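PDB 3TGH: glideosome-associated protein 50 from Plasmodium falciparum 3D7, which is a component of the glideosome, the complex behind gliding motility and host cell invasion, and may anchor it to the inner membrane complex of the malaria parasite. Local coordinates for residues A[319-322]-A[323-326]. Numbering follows the deposited sequence.
Sequences QHFA and ALPN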
ATOM      1  N   GLN A 319       3.403  26.084  -2.502  1.00 30.48           N
ATOM      2  CA  GLN A 319       3.017  26.296  -3.893  1.00 29.93           C
ATOM      3  C   GLN A 319       2.908  24.977  -4.644  1.00 29.73           C
ATOM      4  O   GLN A 319       2.072  24.838  -5.538  1.00 30.10           O
ATOM      5  CB  GLN A 319       3.999  27.239  -4.594  1.00 32.06           C
ATOM      6  CG  GLN A 319       3.894  28.705  -4.141  1.00 32.80           C
ATOM      7  CD  GLN A 319       4.820  29.077  -2.979  1.00 35.72           C
ATOM      8  OE1 GLN A 319       5.300  28.213  -2.231  1.00 33.83           O
ATOM      9  NE2 GLN A 319       5.052  30.383  -2.813  1.00 37.77           N
ATOM     10  N   HIS A 320       3.750  24.015  -4.277  1.00 28.67           N
ATOM     11  CA  HIS A 320       3.678  22.671  -4.850  1.00 29.65           C
ATOM     12  C   HIS A 320       2.517  21.856  -4.275  1.00 27.99           C
ATOM     13  O   HIS A 320       1.846  21.152  -5.024  1.00 28.91           O
ATOM     14  CB  HIS A 320       5.010  21.944  -4.690  1.00 31.41           C
ATOM     15  CG  HIS A 320       6.127  22.609  -5.430  1.00 32.45           C
ATOM     16  ND1 HIS A 320       6.088  22.815  -6.791  1.00 38.19           N
ATOM     17  CD2 HIS A 320       7.295  23.140  -5.000  1.00 36.50           C
ATOM     18  CE1 HIS A 320       7.190  23.440  -7.169  1.00 41.68           C
ATOM     19  NE2 HIS A 320       7.938  23.650  -6.102  1.00 39.17           N
ATOM     20  N   PHE A 321       2.263  21.961  -2.969  1.00 27.38           N
ATOM     21  CA  PHE A 321       1.059  21.349  -2.382  1.00 27.08           C
ATOM     22  C   PHE A 321      -0.201  21.826  -3.110  1.00 26.46           C
ATOM     23  O   PHE A 321      -1.159  21.069  -3.278  1.00 25.36           O
ATOM     24  CB  PHE A 321       0.895  21.700  -0.901  1.00 26.51           C
ATOM     25  CG  PHE A 321       1.701  20.852   0.030  1.00 29.03           C
ATOM     26  CD1 PHE A 321       1.309  19.551   0.316  1.00 31.30           C
ATOM     27  CD2 PHE A 321       2.834  21.363   0.658  1.00 29.33           C
ATOM     28  CE1 PHE A 321       2.044  18.769   1.193  1.00 31.70           C
ATOM     29  CE2 PHE A 321       3.575  20.581   1.531  1.00 32.27           C
ATOM     30  CZ  PHE A 321       3.177  19.278   1.794  1.00 30.30           C
ATOM     31  N   ALA A 322      -0.203  23.099  -3.510  1.00 24.51           N
ATOM     32  CA  ALA A 322      -1.340  23.698  -4.203  1.00 26.36           C
ATOM     33  C   ALA A 322      -1.578  23.123  -5.604  1.00 27.06           C
ATOM     34  O   ALA A 322      -2.652  23.344  -6.169  1.00 29.54           O
ATOM     35  CB  ALA A 322      -1.185  25.225  -4.275  1.00 27.72           C
ATOM     36  N   ALA A 323      -0.601  22.395  -6.149  1.00 26.62           N
ATOM     37  CA  ALA A 323      -0.734  21.729  -7.453  1.00 30.84           C
ATOM     38  C   ALA A 323      -1.243  20.288  -7.343  1.00 29.92           C
ATOM     39  O   ALA A 323      -1.473  19.628  -8.363  1.00 31.74           O
ATOM     40  CB  ALA A 323       0.605  21.743  -8.191  1.00 33.28           C
ATOM     41  N   LEU A 324      -1.410  19.790  -6.121  1.00 27.01           N
ATOM     42  CA  LEU A 324      -1.945  18.440  -5.930  1.00 27.25           C
ATOM     43  C   LEU A 324      -3.400  18.380  -6.383  1.00 28.38           C
ATOM     44  O   LEU A 324      -4.131  19.361  -6.262  1.00 27.22           O
ATOM     45  CB  LEU A 324      -1.848  17.996  -4.467  1.00 27.24           C
ATOM     46  CG  LEU A 324      -0.486  17.585  -3.915  1.00 27.60           C
ATOM     47  CD1 LEU A 324      -0.555  17.549  -2.383  1.00 27.30           C
ATOM     48  CD2 LEU A 324      -0.024  16.240  -4.473  1.00 25.04           C
ATOM     49  N   PRO A 325      -3.828  17.226  -6.917  1.00 29.03           N
ATOM     50  CA  PRO A 325      -5.225  17.093  -7.301  1.00 29.14           C
ATOM     51  C   PRO A 325      -6.122  16.987  -6.077  1.00 30.69           C
ATOM     52  O   PRO A 325      -5.695  16.460  -5.043  1.00 27.51           O
ATOM     53  CB  PRO A 325      -5.245  15.787  -8.099  1.00 29.16           C
ATOM     54  CG  PRO A 325      -4.110  15.010  -7.568  1.00 30.11           C
ATOM     55  CD  PRO A 325      -3.054  16.006  -7.210  1.00 30.78           C
ATOM     56  N   ASN A 326      -7.345  17.495  -6.190  1.00 32.87           N
ATOM     57  CA  ASN A 326      -8.316  17.389  -5.103  0.50 35.21           C
ATOM     58  C   ASN A 326      -8.643  15.923  -4.854  1.00 36.59           C
ATOM     59  O   ASN A 326      -8.743  15.133  -5.797  1.00 36.29           O
ATOM     60  CB  ASN A 326      -9.595  18.171  -5.426  0.50 37.16           C
ATOM     61  CG  ASN A 326      -9.367  19.669  -5.461  0.50 36.70           C
ATOM     62  OD1 ASN A 326      -8.232  20.132  -5.366  0.50 38.94           O
ATOM     63  ND2 ASN A 326     -10.445  20.433  -5.594  0.50 39.79           N
TER
HETATM   64  O   HOH W   1      -3.981  20.871  -3.673  1.00 25.43           O
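The carbonyl oxygen of Phe-321 is gripped twice. The backbone N of Leu-324 donates to Phe-321 O at 3.1 Å, with an N-H...O angle of 159°. Water 1 donates to Phe-321 O at 2.9 Å and to Leu-324 O at 3.0 Å. The water thus bridges the two carbonyls. One residue earlier, Ala-323 N donates to His-320 O at 3.0 Å. Each backbone bond joins residues three apart, rather than the four of an alpha-helix.

Phe-321 and Leu-324 send their side chains off in the same direction, one alongside the other. With similar first torsions (chi1 -82° in Phe-321, -75° in Leu-324), the two groups run together, and one leucine branch reaches the ring. Leu-324 CD1 is 3.8 Å from Phe-321 CD1, at an oblique approach to the ring. Leu-324 CB also packs on Phe-321 O, at 3.4 Å. On the next carbonyl back, Ala-323 CB rests 3.5 Å from His-320 O.

Phe-321 reaches Ile-189 of helix 169-189, while Leu-324 meets His-129 and Phe-131 of strand 128-136. His-320 packs on Lys-188 and Ile-189, and its NE2 is hydrogen-bonded to Asp-313. The short C-terminal helix is thereby laid on the surface of the phosphoesterase fold, away from the annotated metal sites. Residues 321-324 form a type I beta turn, which carries the chain from the helical region into an extended tail.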